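Local coordinates for protein 6-carboxyhexanoate--CoA ligase (PDB 5TVA) that belongs to the 6-carboxyhexanoate--CoA ligase (BioW) family and binds adenosine monophosphate and coenzyme A, at residues V116-E121 / G214-V219. Numbering follows the deposited sequence.
Sequences VLMDIE and GRVYFV. With AMP (adenosine monophosphate), chain C.
M118 sets its CG anti to the backbone N (chi1 170°) and bends only at chi3, while F218 turns its CG anti to its own carbonyl carbon (chi1 -63°). The two therefore run side by side on one face of the sheet, and M118 SD comes within 3.7 Å of F218 CE1 in an oblique Met-aromatic contact. V216 CG1 sits over one face of the same ring, toward its rim, and also meets M118 CB at 3.7 Å; helix 91-102 packs on this side through A97, V93 and I100. From beyond the end of strand 116-119, I120 brings CG2 to F218 CB.

The two strands pair in parallel, 116-119 lying at one border of the six-stranded mixed sheet with 214-219 just inside it. Y217 N gives the straightest of the backbone bonds, 2.7 Å to V116 O, and M118 N follows with 2.8 Å to Y217 O. The last bond, I120 N to V219 O at 3.1 Å, arrives well above the carbonyl plane. D119 OD1 then closes an Asx turn on E121 N.

On the other face, L117 CD2 touches the edge of the Y217 ring, 3.8 Å from Y217 CD2, with helix 224-233 against L117. Y217 OH hydrogen-bonds to T136 OG1 and lies 3.1 Å from AMP C2; with G214 and R215, Y217 lines the AMP pocket. R215, bent at chi3, hydrogen-bonds through NH1 to Y191 OH, contacts coenzyme A as well, and offers NE to AMP O4' in a weak 3.2 Å bond.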
loop_
_atom_site.group_PDB
_atom_site.type_symbol
_atom_site.label_atom_id
_atom_site.label_comp_id
_atom_site.label_asym_id
_atom_site.label_seq_id
_atom_site.Cartn_x
_atom_site.Cartn_y
_atom_site.Cartn_z
ATOM N N VAL A 116 2.335 -8.673 4.421
ATOM C CA VAL A 116 1.846 -9.943 4.949
ATOM C C VAL A 116 0.514 -10.286 4.293
ATOM O O VAL A 116 -0.364 -9.422 4.144
ATOM C CB VAL A 116 1.667 -9.858 6.479
ATOM C CG1 VAL A 116 0.927 -11.097 7.023
ATOM C CG2 VAL A 116 3.006 -9.647 7.198
ATOM N N LEU A 117 0.346 -11.564 3.911
ATOM C CA LEU A 117 -0.947 -12.112 3.476
ATOM C C LEU A 117 -1.504 -12.936 4.634
ATOM O O LEU A 117 -1.040 -14.053 4.898
ATOM C CB LEU A 117 -0.801 -12.965 2.214
ATOM C CG LEU A 117 -0.395 -12.189 0.956
ATOM C CD1 LEU A 117 -0.044 -13.113 -0.165
ATOM C CD2 LEU A 117 -1.494 -11.254 0.521
ATOM N N MET A 118 -2.503 -12.393 5.320
ATOM C CA MET A 118 -3.063 -13.039 6.501
ATOM C C MET A 118 -4.397 -13.705 6.184
ATOM O O MET A 118 -5.321 -13.056 5.668
ATOM C CB MET A 118 -3.238 -12.030 7.639
ATOM C CG MET A 118 -4.038 -12.576 8.808
ATOM S SD MET A 118 -3.795 -11.663 10.342
ATOM C CE MET A 118 -2.052 -11.971 10.630
ATOM N N ASP A 119 -4.493 -14.998 6.510
ATOM C CA ASP A 119 -5.752 -15.739 6.484
ATOM C C ASP A 119 -6.816 -15.066 7.355
ATOM O O ASP A 119 -6.655 -15.037 8.578
ATOM C CB ASP A 119 -5.484 -17.177 6.962
ATOM C CG ASP A 119 -6.599 -18.150 6.606
ATOM O OD1 ASP A 119 -7.784 -17.780 6.713
ATOM O OD2 ASP A 119 -6.275 -19.299 6.194
ATOM N N ILE A 120 -7.898 -14.534 6.755
ATOM C CA ILE A 120 -8.939 -13.845 7.534
ATOM C C ILE A 120 -9.457 -14.725 8.653
ATOM O O ILE A 120 -9.797 -14.241 9.741
ATOM C CB ILE A 120 -10.128 -13.422 6.651
ATOM C CG1 ILE A 120 -10.512 -14.551 5.688
ATOM C CG2 ILE A 120 -9.999 -11.987 6.114
ATOM C CD1 ILE A 120 -11.640 -14.179 4.786
ATOM N N GLU A 121 -9.584 -16.029 8.378
ATOM C CA GLU A 121 -10.249 -16.931 9.305
ATOM C C GLU A 121 -9.343 -17.337 10.453
ATOM O O GLU A 121 -9.821 -17.490 11.577
ATOM C CB GLU A 121 -10.752 -18.164 8.553
ATOM C CG GLU A 121 -11.790 -17.845 7.486
ATOM C CD GLU A 121 -12.191 -19.074 6.657
ATOM O OE1 GLU A 121 -11.307 -19.877 6.270
ATOM O OE2 GLU A 121 -13.400 -19.243 6.397
ATOM N N GLY A 214 4.848 -1.690 8.101
ATOM C CA GLY A 214 4.438 -2.815 7.286
ATOM C C GLY A 214 2.980 -2.730 6.879
ATOM O O GLY A 214 2.266 -1.769 7.184
ATOM N N ARG A 215 2.559 -3.774 6.155
ATOM C CA ARG A 215 1.197 -3.916 5.678
ATOM C C ARG A 215 0.751 -5.352 5.910
ATOM O O ARG A 215 1.533 -6.295 5.745
ATOM C CB ARG A 215 1.073 -3.556 4.183
ATOM C CG ARG A 215 0.947 -2.074 3.901
ATOM C CD ARG A 215 0.735 -1.754 2.422
ATOM N NE ARG A 215 1.850 -0.953 1.950
ATOM C CZ ARG A 215 1.810 0.344 1.652
ATOM N NH1 ARG A 215 0.683 1.038 1.704
ATOM N NH2 ARG A 215 2.916 0.921 1.249
ATOM N N VAL A 216 -0.507 -5.507 6.305
ATOM C CA VAL A 216 -1.145 -6.808 6.414
ATOM C C VAL A 216 -2.359 -6.781 5.500
ATOM O O VAL A 216 -3.219 -5.898 5.632
ATOM C CB VAL A 216 -1.537 -7.152 7.862
ATOM C CG1 VAL A 216 -2.275 -8.511 7.912
ATOM C CG2 VAL A 216 -0.297 -7.195 8.746
ATOM N N TYR A 217 -2.415 -7.736 4.562
ATOM C CA TYR A 217 -3.564 -7.920 3.685
ATOM C C TYR A 217 -4.408 -9.064 4.233
ATOM O O TYR A 217 -3.900 -10.186 4.402
ATOM C CB TYR A 217 -3.126 -8.241 2.254
ATOM C CG TYR A 217 -2.368 -7.172 1.492
ATOM C CD1 TYR A 217 -2.287 -5.857 1.963
ATOM C CD2 TYR A 217 -1.743 -7.476 0.274
ATOM C CE1 TYR A 217 -1.604 -4.890 1.258
ATOM C CE2 TYR A 217 -1.044 -6.502 -0.444
ATOM C CZ TYR A 217 -0.981 -5.204 0.061
ATOM O OH TYR A 217 -0.304 -4.209 -0.630
ATOM N N PHE A 218 -5.700 -8.806 4.471
ATOM C CA PHE A 218 -6.608 -9.842 4.973
ATOM C C PHE A 218 -7.293 -10.508 3.782
ATOM O O PHE A 218 -8.092 -9.863 3.085
ATOM C CB PHE A 218 -7.624 -9.252 5.949
ATOM C CG PHE A 218 -6.994 -8.666 7.190
ATOM C CD1 PHE A 218 -6.686 -9.469 8.273
ATOM C CD2 PHE A 218 -6.671 -7.307 7.252
ATOM C CE1 PHE A 218 -6.086 -8.933 9.401
ATOM C CE2 PHE A 218 -6.074 -6.769 8.382
ATOM C CZ PHE A 218 -5.794 -7.574 9.452
ATOM N N VAL A 219 -6.975 -11.792 3.544
ATOM C CA VAL A 219 -7.431 -12.520 2.359
ATOM C C VAL A 219 -8.060 -13.858 2.743
ATOM O O VAL A 219 -7.660 -14.509 3.709
ATOM C CB VAL A 219 -6.283 -12.783 1.345
ATOM C CG1 VAL A 219 -5.645 -11.477 0.853
ATOM C CG2 VAL A 219 -5.242 -13.722 1.944
HETATM P P AMP C . 5.753 2.598 2.257
HETATM O O1P AMP C . 4.336 2.768 1.754
HETATM O O2P AMP C . 6.728 2.641 1.098
HETATM O O3P AMP C . 6.145 3.379 3.506
HETATM O "O5'" AMP C . 5.851 1.098 2.804
HETATM C "C5'" AMP C . 5.305 0.709 4.064
HETATM C "C4'" AMP C . 5.528 -0.770 4.285
HETATM O "O4'" AMP C . 4.593 -1.511 3.456
HETATM C "C3'" AMP C . 6.920 -1.263 3.888
HETATM O "O3'" AMP C . 7.828 -1.279 4.975
HETATM C "C2'" AMP C . 6.683 -2.640 3.287
HETATM O "O2'" AMP C . 6.728 -3.635 4.300
HETATM C "C1'" AMP C . 5.252 -2.533 2.755
HETATM N N9 AMP C . 5.194 -2.213 1.310
HETATM C C8 AMP C . 5.909 -1.279 0.653
HETATM N N7 AMP C . 5.608 -1.273 -0.675
HETATM C C5 AMP C . 4.677 -2.220 -0.901
HETATM C C6 AMP C . 3.897 -2.729 -2.060
HETATM N N6 AMP C . 4.059 -2.236 -3.309
HETATM N N1 AMP C . 3.012 -3.738 -1.831
HETATM C C2 AMP C . 2.838 -4.264 -0.610
HETATM N N3 AMP C . 3.506 -3.846 0.479
HETATM C C4 AMP C . 4.414 -2.842 0.413
#